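Local atomic coordinates of uncharacterized HDOD domain protein (Geobacter sulfurreducens, PDB entry 3HC1), a protein that is of unknown function but binds two iron(III) ions in an HD-type site and is probably a metal-dependent phosphohydrolase. Residues Val65-Ala68 and Leu72-Ala75; Val157-Asn160 and Glu166-Gln169; Thr137-Pro142 and Arg272-Ser277. All coordinates share one frame; numbering follows the deposited sequence.

Interaction 1: Val65-Ala68 and Leu72-Ala75; sequences VHLA and LYSA
With its CG anti to the backbone N (chi1 -174°), L67 brings the end of its side chain nearer to Y73, whose CB is directed at helix 58-69 and whose own CG lies anti to the carbonyl carbon (chi1 -77°). The motif is a tight corner between two consecutive helices of the all-helical HDOD domain: helix 58-69 stops, and the short helix 71-74 follows after S70 and packs against its last residues, the closest CA atoms being those of A68 and Y73, at 5.4 Å. The CD1-CE1 side of the ring meets L67, the side chains crossing obliquely. L67 CD1 lies 3.6 Å from Y73 CE1, and L67 CG is 3.8 Å from that same CE1, so the methyl and the branch carbon both crowd CE1. Nearer the backbone, the carbonyl ends of the first helix face the base of the tyrosine: A68 O is 3.4 Å from Y73 CB, and L67 O stands obliquely off the ring. L67 O also receives the hydroxyl of S70. Helix 82-108 backs the pair, with T100 against L67, L93 against Y73, and A85 and L89 against A68. It also fixes the far end of the ring, because the phenol oxygen of Y73 is hydrogen-bonded to the carboxylate of E96, through OH and OE2.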
ATOM      1  N   VAL A  65     -13.081  15.738  -0.438  1.00 27.33           N
ATOM      2  CA  VAL A  65     -14.284  15.967   0.395  1.00 29.07           C
ATOM      3  C   VAL A  65     -15.070  14.648   0.631  1.00 29.94           C
ATOM      4  O   VAL A  65     -15.506  14.373   1.756  1.00 27.99           O
ATOM      5  CB  VAL A  65     -15.170  17.081  -0.203  1.00 26.93           C
ATOM      6  CG1 VAL A  65     -16.395  17.335   0.660  1.00 26.59           C
ATOM      7  CG2 VAL A  65     -14.345  18.336  -0.337  1.00 25.80           C
ATOM      8  N   HIS A  66     -15.173  13.809  -0.407  1.00 28.91           N
ATOM      9  CA  HIS A  66     -15.839  12.503  -0.281  1.00 30.12           C
ATOM     10  C   HIS A  66     -15.138  11.560   0.723  1.00 29.60           C
ATOM     11  O   HIS A  66     -15.768  10.982   1.597  1.00 29.55           O
ATOM     12  CB  HIS A  66     -15.985  11.846  -1.662  1.00 29.57           C
ATOM     13  CG  HIS A  66     -16.592  10.482  -1.629  1.00 33.84           C
ATOM     14  ND1 HIS A  66     -17.956  10.274  -1.624  1.00 37.75           N
ATOM     15  CD2 HIS A  66     -16.021   9.253  -1.595  1.00 36.67           C
ATOM     16  CE1 HIS A  66     -18.199   8.974  -1.589  1.00 33.86           C
ATOM     17  NE2 HIS A  66     -17.043   8.333  -1.558  1.00 44.84           N
ATOM     18  N   LEU A  67     -13.831  11.407   0.597  1.00 29.36           N
ATOM     19  CA  LEU A  67     -13.086  10.537   1.527  1.00 27.44           C
ATOM     20  C   LEU A  67     -13.135  11.134   2.936  1.00 27.18           C
ATOM     21  O   LEU A  67     -13.310  10.407   3.887  1.00 27.42           O
ATOM     22  CB  LEU A  67     -11.655  10.374   1.061  1.00 26.20           C
ATOM     23  CG  LEU A  67     -10.751   9.404   1.813  1.00 29.79           C
ATOM     24  CD1 LEU A  67     -11.451   8.004   1.973  1.00 31.57           C
ATOM     25  CD2 LEU A  67      -9.429   9.316   1.060  1.00 20.13           C
ATOM     26  N   ALA A  68     -13.023  12.467   3.041  1.00 27.99           N
ATOM     27  CA  ALA A  68     -13.052  13.174   4.329  1.00 28.13           C
ATOM     28  C   ALA A  68     -14.363  12.903   5.040  1.00 28.45           C
ATOM     29  O   ALA A  68     -14.374  12.666   6.251  1.00 27.76           O
ATOM     30  CB  ALA A  68     -12.856  14.717   4.147  1.00 26.37           C
ATOM     31  N   LEU A  72     -14.830   6.580   8.415  1.00 35.32           N
ATOM     32  CA  LEU A  72     -13.459   6.296   8.862  1.00 34.56           C
ATOM     33  C   LEU A  72     -12.650   7.567   9.138  1.00 33.26           C
ATOM     34  O   LEU A  72     -11.799   7.596  10.047  1.00 35.23           O
ATOM     35  CB  LEU A  72     -12.741   5.410   7.818  1.00 31.94           C
ATOM     36  CG  LEU A  72     -11.265   5.014   8.046  1.00 36.46           C
ATOM     37  CD1 LEU A  72     -11.093   4.109   9.264  1.00 36.49           C
ATOM     38  CD2 LEU A  72     -10.686   4.325   6.782  1.00 29.56           C
ATOM     39  N   TYR A  73     -12.887   8.604   8.341  1.00 31.64           N
ATOM     40  CA  TYR A  73     -12.170   9.865   8.499  1.00 32.71           C
ATOM     41  C   TYR A  73     -12.917  10.843   9.408  1.00 36.36           C
ATOM     42  O   TYR A  73     -12.302  11.456  10.286  1.00 34.52           O
ATOM     43  CB  TYR A  73     -11.855  10.505   7.129  1.00 33.36           C
ATOM     44  CG  TYR A  73     -10.691   9.803   6.476  1.00 34.47           C
ATOM     45  CD1 TYR A  73     -10.886   8.645   5.717  1.00 27.68           C
ATOM     46  CD2 TYR A  73      -9.390  10.238   6.691  1.00 36.21           C
ATOM     47  CE1 TYR A  73      -9.810   7.955   5.146  1.00 30.08           C
ATOM     48  CE2 TYR A  73      -8.302   9.568   6.118  1.00 32.49           C
ATOM     49  CZ  TYR A  73      -8.514   8.436   5.344  1.00 30.77           C
ATOM     50  OH  TYR A  73      -7.429   7.774   4.816  1.00 26.55           O
ATOM     51  N   SER A  74     -14.231  10.948   9.202  1.00 35.87           N
ATOM     52  CA  SER A  74     -15.049  12.032   9.781  1.00 37.19           C
ATOM     53  C   SER A  74     -15.777  11.661  11.029  1.00 38.00           C
ATOM     54  O   SER A  74     -16.063  12.534  11.850  1.00 41.04           O
ATOM     55  CB  SER A  74     -16.169  12.409   8.830  1.00 34.23           C
ATOM     56  OG  SER A  74     -15.725  13.274   7.848  1.00 40.54           O
ATOM     57  N   ALA A  75     -16.168  10.393  11.123  1.00 36.74           N
ATOM     58  CA  ALA A  75     -17.136   9.973  12.095  1.00 38.55           C
ATOM     59  C   ALA A  75     -18.443  10.610  11.651  1.00 38.37           C
ATOM     60  O   ALA A  75     -18.680  10.752  10.439  1.00 38.49           O
ATOM     61  CB  ALA A  75     -16.721  10.429  13.526  1.00 40.25           C
TER

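Interaction 2: Val157-Asn160 and Glu166-Gln169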
ATOM      1  N   VAL A 157       0.719  -3.340 -10.449  1.00 19.01           N
ATOM      2  CA  VAL A 157       0.009  -2.382 -11.238  1.00 18.51           C
ATOM      3  C   VAL A 157       0.744  -2.181 -12.538  1.00 20.05           C
ATOM      4  O   VAL A 157       0.157  -2.210 -13.606  1.00 17.42           O
ATOM      5  CB  VAL A 157      -0.197  -1.015 -10.519  1.00 18.53           C
ATOM      6  CG1 VAL A 157      -0.790   0.007 -11.495  1.00 17.74           C
ATOM      7  CG2 VAL A 157      -1.141  -1.212  -9.351  1.00 16.55           C
ATOM      8  N   PHE A 158       2.054  -2.028 -12.453  1.00 20.05           N
ATOM      9  CA  PHE A 158       2.850  -1.881 -13.653  1.00 18.25           C
ATOM     10  C   PHE A 158       2.765  -3.068 -14.580  1.00 17.56           C
ATOM     11  O   PHE A 158       2.572  -2.894 -15.771  1.00 17.55           O
ATOM     12  CB  PHE A 158       4.322  -1.652 -13.295  1.00 23.17           C
ATOM     13  CG  PHE A 158       5.202  -1.609 -14.488  1.00 23.00           C
ATOM     14  CD1 PHE A 158       5.308  -0.444 -15.214  1.00 30.01           C
ATOM     15  CD2 PHE A 158       5.867  -2.745 -14.928  1.00 21.76           C
ATOM     16  CE1 PHE A 158       6.106  -0.402 -16.335  1.00 31.31           C
ATOM     17  CE2 PHE A 158       6.654  -2.689 -16.047  1.00 23.73           C
ATOM     18  CZ  PHE A 158       6.760  -1.525 -16.744  1.00 26.45           C
ATOM     19  N   ILE A 159       2.978  -4.281 -14.056  1.00 15.50           N
ATOM     20  CA  ILE A 159       2.995  -5.447 -14.907  1.00 16.57           C
ATOM     21  C   ILE A 159       1.593  -5.646 -15.538  1.00 17.60           C
ATOM     22  O   ILE A 159       1.497  -6.007 -16.724  1.00 18.77           O
ATOM     23  CB  ILE A 159       3.412  -6.704 -14.144  1.00 17.42           C
ATOM     24  CG1 ILE A 159       4.834  -6.539 -13.574  1.00 19.20           C
ATOM     25  CG2 ILE A 159       3.328  -7.968 -14.991  1.00 21.59           C
ATOM     26  CD1 ILE A 159       5.208  -7.682 -12.680  1.00 18.87           C
ATOM     27  N   ASN A 160       0.550  -5.444 -14.718  1.00 13.89           N
ATOM     28  CA  ASN A 160      -0.863  -5.658 -15.126  1.00 14.42           C
ATOM     29  C   ASN A 160      -1.241  -4.730 -16.282  1.00 14.77           C
ATOM     30  O   ASN A 160      -1.834  -5.164 -17.263  1.00 15.89           O
ATOM     31  CB  ASN A 160      -1.825  -5.469 -13.939  1.00 13.64           C
ATOM     32  CG  ASN A 160      -3.282  -5.833 -14.294  1.00 15.69           C
ATOM     33  OD1 ASN A 160      -3.557  -6.853 -14.965  1.00 17.18           O
ATOM     34  ND2 ASN A 160      -4.202  -5.014 -13.853  1.00 13.35           N
ATOM     35  N   GLU A 166       1.916 -10.378 -21.145  1.00 33.47           N
ATOM     36  CA  GLU A 166       2.786 -11.257 -20.382  1.00 31.36           C
ATOM     37  C   GLU A 166       2.183 -11.671 -19.040  1.00 33.02           C
ATOM     38  O   GLU A 166       2.211 -12.846 -18.692  1.00 38.06           O
ATOM     39  CB  GLU A 166       4.140 -10.563 -20.107  1.00 34.92           C
ATOM     40  CG  GLU A 166       5.062 -10.266 -21.341  1.00 32.16           C
ATOM     41  CD  GLU A 166       4.597  -9.103 -22.252  1.00 42.16           C
ATOM     42  OE1 GLU A 166       3.931  -8.161 -21.793  1.00 35.85           O
ATOM     43  OE2 GLU A 166       4.915  -9.124 -23.461  1.00 55.25           O
ATOM     44  N   PHE A 167       1.668 -10.706 -18.262  1.00 29.14           N
ATOM     45  CA  PHE A 167       1.019 -10.980 -16.952  1.00 23.59           C
ATOM     46  C   PHE A 167      -0.131 -11.991 -17.107  1.00 20.98           C
ATOM     47  O   PHE A 167      -0.439 -12.740 -16.177  1.00 17.56           O
ATOM     48  CB  PHE A 167       0.438  -9.680 -16.407  1.00 20.94           C
ATOM     49  CG  PHE A 167       0.125  -9.678 -14.907  1.00 23.80           C
ATOM     50  CD1 PHE A 167       1.082 -10.054 -13.966  1.00 26.44           C
ATOM     51  CD2 PHE A 167      -1.057  -9.125 -14.447  1.00 22.21           C
ATOM     52  CE1 PHE A 167       0.832  -9.970 -12.583  1.00 26.93           C
ATOM     53  CE2 PHE A 167      -1.341  -9.033 -13.090  1.00 23.79           C
ATOM     54  CZ  PHE A 167      -0.389  -9.448 -12.133  1.00 27.27           C
ATOM     55  N   SER A 168      -0.801 -11.950 -18.267  1.00 24.68           N
ATOM     56  CA  SER A 168      -1.842 -12.959 -18.594  1.00 29.99           C
ATOM     57  C   SER A 168      -1.384 -14.350 -18.251  1.00 27.95           C
ATOM     58  O   SER A 168      -2.161 -15.130 -17.741  1.00 28.30           O
ATOM     59  CB  SER A 168      -2.215 -12.961 -20.084  1.00 29.80           C
ATOM     60  OG  SER A 168      -2.845 -11.745 -20.399  1.00 34.54           O
ATOM     61  N   GLN A 169      -0.123 -14.640 -18.568  1.00 28.35           N
ATOM     62  CA  GLN A 169       0.486 -15.943 -18.306  1.00 30.61           C
ATOM     63  C   GLN A 169       0.773 -16.194 -16.822  1.00 29.45           C
ATOM     64  O   GLN A 169       0.740 -17.355 -16.350  1.00 29.73           O
ATOM     65  CB  GLN A 169       1.802 -16.083 -19.109  1.00 31.55           C
TER
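I159 and N160 press on the ring of F167 from neighbouring positions of one helical turn. The methyl CG2 of I159 comes within 3.2 Å of F167 CD1, a tight approach made obliquely to the ring, and lies 3.6 Å from F167 CG; the two side chains cross at about a right angle. On the other ortho side, N160 OD1 is 3.4 Å from F167 CD2, while N160 CB packs 3.7 Å from F167 CE2. The amide and ring planes are turned 59° from each other. Above one face, offset toward the rim, sits the backbone N of N160. F167 reaches this place because its CG is anti to the backbone N (chi1 -162°), which sends the ring across to the partner helix. Within the HDOD domain this is a corner between consecutive helices, 154-162 and 164-177, joined at R163, and F167 is the residue of the second helix that carries the contact. A second shell holds the asparagine in position, since its OD1 accepts a hydrogen bond from L114 N and its side chain lies against L119 of helix 116-136 and P113. E185 of helix 181-189 touches F167, and F19 of helix 9-21 touches I159. The side chain of I159 also comes to about 4 Å from that of H193, a ligand of one of the two iron ions, and the ring of F167 is about 10 Å from the nearest bound iron.

Interaction 3: Thr137-Pro142 and Arg272-Ser277; sequences TGFLNP and RSLGGS
T137 and S277 meet where two helices have just ended, their CA atoms 6.0 Å apart: G138 closes helix 116-136 in a Schellman motif with positive phi, and L274 opens a type I beta turn that runs to S277. The T137 carbonyl oxygen lies against S277 CB, 3.1 Å away, and L274 CD1, at 3.9 Å. Alongside, L274 CD2 comes to the edge of the F139 ring, near its plane, 3.9 Å from F139 CD1, and the two side chains cross at about a right angle. The F139 side chain also touches A229 and I230 of helix 229-243. S277 OG lies between its backbone N and carbonyl carbon (chi1 78°), from where it donates to L274 O over 3.2 Å, on a lone pair in the carbonyl plane; S277 N, at 3.0 Å, grips that same oxygen. A glycine here lacks both CB and hydroxyl, so L274 O would probably keep S277 N as its one donor within the turn and the packing against T137 O would open. Two helix C-termini meeting through their loops, as here, join the loop after helix 116-136 to the turn after helix 266-273, in an HDOD fold of helices without strands.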
ATOM      1  N   THR A 137       0.842   0.125  17.850  1.00 19.75           N
ATOM      2  CA  THR A 137       2.168  -0.201  18.348  1.00 20.90           C
ATOM      3  C   THR A 137       2.925   1.074  18.713  1.00 23.68           C
ATOM      4  O   THR A 137       4.099   1.019  19.067  1.00 28.26           O
ATOM      5  CB  THR A 137       2.939  -1.044  17.307  1.00 17.63           C
ATOM      6  OG1 THR A 137       3.095  -0.299  16.078  1.00 22.45           O
ATOM      7  CG2 THR A 137       2.228  -2.400  17.051  1.00 20.53           C
ATOM      8  N   GLY A 138       2.262   2.220  18.583  1.00 25.21           N
ATOM      9  CA  GLY A 138       2.826   3.528  18.960  1.00 26.08           C
ATOM     10  C   GLY A 138       3.834   4.110  17.987  1.00 26.72           C
ATOM     11  O   GLY A 138       4.658   4.963  18.374  1.00 25.06           O
ATOM     12  N   PHE A 139       3.775   3.688  16.721  1.00 23.16           N
ATOM     13  CA  PHE A 139       4.710   4.196  15.724  1.00 22.72           C
ATOM     14  C   PHE A 139       4.376   5.682  15.486  1.00 22.93           C
ATOM     15  O   PHE A 139       3.223   6.050  15.298  1.00 25.67           O
ATOM     16  CB  PHE A 139       4.640   3.369  14.429  1.00 20.41           C
ATOM     17  CG  PHE A 139       5.662   3.743  13.434  1.00 15.77           C
ATOM     18  CD1 PHE A 139       6.960   3.286  13.556  1.00 28.13           C
ATOM     19  CD2 PHE A 139       5.362   4.591  12.386  1.00 17.22           C
ATOM     20  CE1 PHE A 139       7.929   3.651  12.624  1.00 21.88           C
ATOM     21  CE2 PHE A 139       6.331   4.971  11.465  1.00 19.62           C
ATOM     22  CZ  PHE A 139       7.615   4.492  11.584  1.00 23.55           C
ATOM     23  N   LEU A 140       5.380   6.547  15.577  1.00 25.15           N
ATOM     24  CA  LEU A 140       5.160   8.011  15.611  1.00 25.87           C
ATOM     25  C   LEU A 140       4.585   8.733  14.354  1.00 26.58           C
ATOM     26  O   LEU A 140       3.902   9.774  14.457  1.00 26.41           O
ATOM     27  CB  LEU A 140       6.464   8.717  16.083  1.00 28.05           C
ATOM     28  CG  LEU A 140       6.691   8.630  17.605  1.00 33.13           C
ATOM     29  CD1 LEU A 140       7.888   9.518  18.095  1.00 33.62           C
ATOM     30  CD2 LEU A 140       5.423   9.010  18.380  1.00 34.10           C
ATOM     31  N   ASN A 141       4.857   8.227  13.175  1.00 24.74           N
ATOM     32  CA  ASN A 141       4.339   8.874  11.978  1.00 28.33           C
ATOM     33  C   ASN A 141       3.589   7.841  11.162  1.00 26.78           C
ATOM     34  O   ASN A 141       4.138   7.317  10.192  1.00 32.08           O
ATOM     35  CB  ASN A 141       5.497   9.484  11.186  1.00 29.03           C
ATOM     36  CG  ASN A 141       6.064  10.731  11.840  1.00 35.81           C
ATOM     37  OD1 ASN A 141       7.177  10.720  12.359  1.00 47.30           O
ATOM     38  ND2 ASN A 141       5.293  11.819  11.825  1.00 47.99           N
ATOM     39  N   PRO A 142       2.343   7.513  11.570  1.00 26.21           N
ATOM     40  CA  PRO A 142       1.615   6.418  10.902  1.00 24.53           C
ATOM     41  C   PRO A 142       1.222   6.694   9.447  1.00 25.08           C
ATOM     42  O   PRO A 142       1.002   5.735   8.687  1.00 21.56           O
ATOM     43  CB  PRO A 142       0.366   6.223  11.758  1.00 27.09           C
ATOM     44  CG  PRO A 142       0.286   7.459  12.677  1.00 28.98           C
ATOM     45  CD  PRO A 142       1.636   8.037  12.766  1.00 26.29           C
ATOM     46  N   ARG A 272      11.948  -4.951  17.973  1.00 25.22           N
ATOM     47  CA  ARG A 272      13.360  -4.600  17.871  1.00 27.59           C
ATOM     48  C   ARG A 272      13.514  -3.146  17.342  1.00 26.04           C
ATOM     49  O   ARG A 272      14.474  -2.468  17.714  1.00 24.90           O
ATOM     50  CB  ARG A 272      14.128  -5.606  17.006  1.00 27.89           C
ATOM     51  CG  ARG A 272      14.258  -5.194  15.551  1.00 36.13           C
ATOM     52  CD  ARG A 272      14.813  -6.277  14.637  1.00 34.67           C
ATOM     53  NE  ARG A 272      14.867  -5.812  13.227  1.00 25.79           N
ATOM     54  CZ  ARG A 272      14.964  -6.625  12.165  1.00 29.79           C
ATOM     55  NH1 ARG A 272      14.979  -7.945  12.324  1.00 29.61           N
ATOM     56  NH2 ARG A 272      15.031  -6.124  10.911  1.00 28.18           N
ATOM     57  N   SER A 273      12.586  -2.673  16.499  1.00 22.44           N
ATOM     58  CA  SER A 273      12.659  -1.323  15.914  1.00 25.14           C
ATOM     59  C   SER A 273      12.181  -0.221  16.891  1.00 27.13           C
ATOM     60  O   SER A 273      12.635   0.919  16.830  1.00 24.66           O
ATOM     61  CB  SER A 273      11.840  -1.228  14.602  1.00 22.99           C
ATOM     62  OG  SER A 273      12.160  -2.252  13.653  1.00 25.05           O
ATOM     63  N   LEU A 274      11.233  -0.569  17.749  1.00 30.06           N
ATOM     64  CA  LEU A 274      10.585   0.356  18.669  1.00 30.73           C
ATOM     65  C   LEU A 274      10.825  -0.178  20.079  1.00 32.63           C
ATOM     66  O   LEU A 274       9.957  -0.827  20.660  1.00 31.34           O
ATOM     67  CB  LEU A 274       9.077   0.430  18.359  1.00 31.31           C
ATOM     68  CG  LEU A 274       8.692   0.805  16.910  1.00 36.46           C
ATOM     69  CD1 LEU A 274       7.151   0.751  16.667  1.00 28.64           C
ATOM     70  CD2 LEU A 274       9.274   2.184  16.531  1.00 38.44           C
ATOM     71  N   GLY A 275      12.012   0.107  20.620  1.00 34.00           N
ATOM     72  CA  GLY A 275      12.451  -0.426  21.924  1.00 36.34           C
ATOM     73  C   GLY A 275      11.473  -0.230  23.089  1.00 37.17           C
ATOM     74  O   GLY A 275      11.353  -1.106  23.969  1.00 37.97           O
ATOM     75  N   GLY A 276      10.774   0.908  23.094  1.00 35.90           N
ATOM     76  CA  GLY A 276       9.803   1.235  24.150  1.00 36.32           C
ATOM     77  C   GLY A 276       8.359   0.769  23.924  1.00 36.89           C
ATOM     78  O   GLY A 276       7.548   0.829  24.849  1.00 34.89           O
ATOM     79  N   SER A 277       8.030   0.298  22.721  1.00 36.80           N
ATOM     80  CA  SER A 277       6.628  -0.051  22.404  1.00 39.46           C
ATOM     81  C   SER A 277       6.134  -1.335  23.084  1.00 38.96           C
ATOM     82  O   SER A 277       6.765  -2.410  23.017  1.00 38.70           O
ATOM     83  CB  SER A 277       6.374  -0.122  20.894  1.00 39.90           C
ATOM     84  OG  SER A 277       6.859  -1.321  20.333  1.00 46.91           O
TER

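How the interactions relate
Interactions 1 and 2 are buried and local, each closing a turn between two consecutive helices through an aromatic ring, whereas interaction 3 is only partly buried and joins segments 130 residues apart. Interaction 2, nested along the chain inside the loop closed by interaction 3, lies on the opposite side of the chain's centre, with nearest atoms about 19 Å apart. Helix 116-136 is a shared element: it touches L67 of interaction 1 and N160 of interaction 2, and interaction 3 lies at its C-terminal end. Polar ends find outside partners in all three, I133 for T137 included, and interaction 3 adds hydrogen bonds within its own turn. Interaction 2 alone approaches the iron site.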